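Local coordinates for protein MTH0777 (Methanothermobacter thermautotrophicus, PDB 1KJN) that is of unknown function, an archaeal protein of the DUF1890 family with an alpha/beta fold around a parallel beta sheet, at residues 108-113 against 120-125. Residues are numbered along the deposited sequence; the frame is centred on the assembly and turned at random.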
# COMPACT_ATOMS: atom_id res chain seq x y z
N ALA A 108 -13.15 -7.47 13.18
CA ALA A 108 -13.46 -6.25 12.45
C ALA A 108 -12.38 -5.24 12.78
O ALA A 108 -12.06 -5.04 13.95
CB ALA A 108 -14.78 -5.72 12.86
N ILE A 109 -11.80 -4.63 11.74
CA ILE A 109 -10.76 -3.61 11.91
C ILE A 109 -11.40 -2.34 11.34
O ILE A 109 -11.54 -2.16 10.12
CB ILE A 109 -9.47 -4.02 11.17
CG1 ILE A 109 -8.84 -5.23 11.89
CG2 ILE A 109 -8.47 -2.85 11.12
CD1 ILE A 109 -7.67 -5.87 11.17
N ILE A 110 -11.88 -1.52 12.26
CA ILE A 110 -12.58 -0.28 11.95
C ILE A 110 -11.70 0.95 12.02
O ILE A 110 -11.00 1.16 13.01
CB ILE A 110 -13.78 -0.12 12.90
CG1 ILE A 110 -14.70 -1.35 12.74
CG2 ILE A 110 -14.49 1.21 12.66
CD1 ILE A 110 -15.89 -1.39 13.69
N PHE A 111 -11.75 1.76 10.97
CA PHE A 111 -10.93 2.96 10.93
C PHE A 111 -11.50 4.11 10.12
O PHE A 111 -12.14 3.91 9.09
CB PHE A 111 -9.52 2.62 10.43
CG PHE A 111 -9.48 2.11 9.02
CD1 PHE A 111 -9.87 0.80 8.74
CD2 PHE A 111 -9.08 2.93 7.98
CE1 PHE A 111 -9.86 0.31 7.42
CE2 PHE A 111 -9.07 2.47 6.67
CZ PHE A 111 -9.46 1.15 6.38
N ASP A 112 -11.24 5.31 10.62
CA ASP A 112 -11.65 6.56 10.01
C ASP A 112 -11.04 7.64 10.92
O ASP A 112 -10.78 7.37 12.10
CB ASP A 112 -13.18 6.68 9.98
CG ASP A 112 -13.66 7.85 9.14
OD1 ASP A 112 -13.99 7.64 7.96
OD2 ASP A 112 -13.70 8.98 9.66
N ARG A 113 -10.79 8.83 10.40
CA ARG A 113 -10.22 9.89 11.23
C ARG A 113 -11.25 10.54 12.14
O ARG A 113 -10.91 11.11 13.18
CB ARG A 113 -9.52 10.94 10.37
CG ARG A 113 -8.15 10.49 9.90
CD ARG A 113 -7.19 10.24 11.07
NE ARG A 113 -6.79 11.48 11.72
CZ ARG A 113 -5.93 11.57 12.74
NH1 ARG A 113 -5.37 10.48 13.25
NH2 ARG A 113 -5.63 12.76 13.23
N GLU A 120 -20.26 5.03 15.07
CA GLU A 120 -21.39 4.45 14.35
C GLU A 120 -21.01 3.07 13.81
O GLU A 120 -21.76 2.11 13.95
CB GLU A 120 -21.79 5.34 13.18
CG GLU A 120 -22.08 6.79 13.58
CD GLU A 120 -22.18 7.72 12.37
OE1 GLU A 120 -21.52 7.48 11.34
OE2 GLU A 120 -22.93 8.72 12.47
N LEU A 121 -19.83 2.97 13.21
CA LEU A 121 -19.35 1.70 12.66
C LEU A 121 -19.14 0.67 13.76
O LEU A 121 -19.51 -0.49 13.63
CB LEU A 121 -18.07 1.93 11.85
CG LEU A 121 -18.31 2.66 10.53
CD1 LEU A 121 -17.00 3.13 9.93
CD2 LEU A 121 -19.03 1.76 9.57
N VAL A 122 -18.60 1.12 14.88
CA VAL A 122 -18.36 0.25 16.03
C VAL A 122 -19.69 -0.27 16.55
O VAL A 122 -19.86 -1.47 16.74
CB VAL A 122 -17.58 0.99 17.14
CG1 VAL A 122 -17.63 0.22 18.45
CG2 VAL A 122 -16.13 1.21 16.71
N ASN A 123 -20.66 0.64 16.74
CA ASN A 123 -21.97 0.23 17.25
C ASN A 123 -22.65 -0.75 16.30
O ASN A 123 -23.18 -1.77 16.74
CB ASN A 123 -22.87 1.45 17.45
CG ASN A 123 -22.40 2.32 18.58
OD1 ASN A 123 -21.80 1.83 19.54
ND2 ASN A 123 -22.64 3.62 18.47
N GLU A 124 -22.55 -0.46 15.01
CA GLU A 124 -23.14 -1.30 13.98
C GLU A 124 -22.65 -2.74 14.04
O GLU A 124 -23.45 -3.68 14.02
CB GLU A 124 -22.87 -0.70 12.60
CG GLU A 124 -23.30 -1.57 11.43
CD GLU A 124 -24.81 -1.78 11.35
OE1 GLU A 124 -25.47 -1.96 12.39
OE2 GLU A 124 -25.33 -1.76 10.22
N ILE A 125 -21.33 -2.93 14.13
CA ILE A 125 -20.74 -4.25 14.21
C ILE A 125 -21.14 -4.96 15.51
O ILE A 125 -21.40 -6.16 15.50
CB ILE A 125 -19.19 -4.19 14.11
CG1 ILE A 125 -18.76 -3.66 12.73
CG2 ILE A 125 -18.58 -5.56 14.40
CD1 ILE A 125 -19.14 -4.58 11.54
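I110 and A108 on strand 108-111 face L121, V122 and I125 on helix 120-125, which runs back over the strand nearly antiparallel, the two axes 159° apart in direction and 9.0 Å from each other at their closest. The side chains that meet are all apolar and no hydrogen bond crosses; I110 carries most of the contact through two branches. Its CG2 rests on L121, 3.7 Å from CB of that residue, while CD1 of L121 borders the same methyl more loosely. The longer branch takes another course: with CG1 lying anti to the carbonyl carbon (chi1 -58°) and the chain then extended, CD1 of I110 reaches the helix backbone, 3.7 Å from O of L121 and close to CA of V122. There it also packs against I125, at 3.8 Å from CG1, and CG2 of V122 lies 4.0 Å from the same CD1 of I110. Cutting I110 back to an alanine would probably open a gap between strand and helix, leaving L121 and V122 without the side chain they pack on and I125 with A108 alone on this strand. Two residues earlier on the strand, CB of A108 meets CG2 of I125 at 4.1 Å, a lighter touch. This is the first strand-helix pairing of the beta-alpha-beta unit completed by strand 132-136, whose I133 and A135 also touch I110; L121 touches D89 and I125 touches A92, both of helix 89-102.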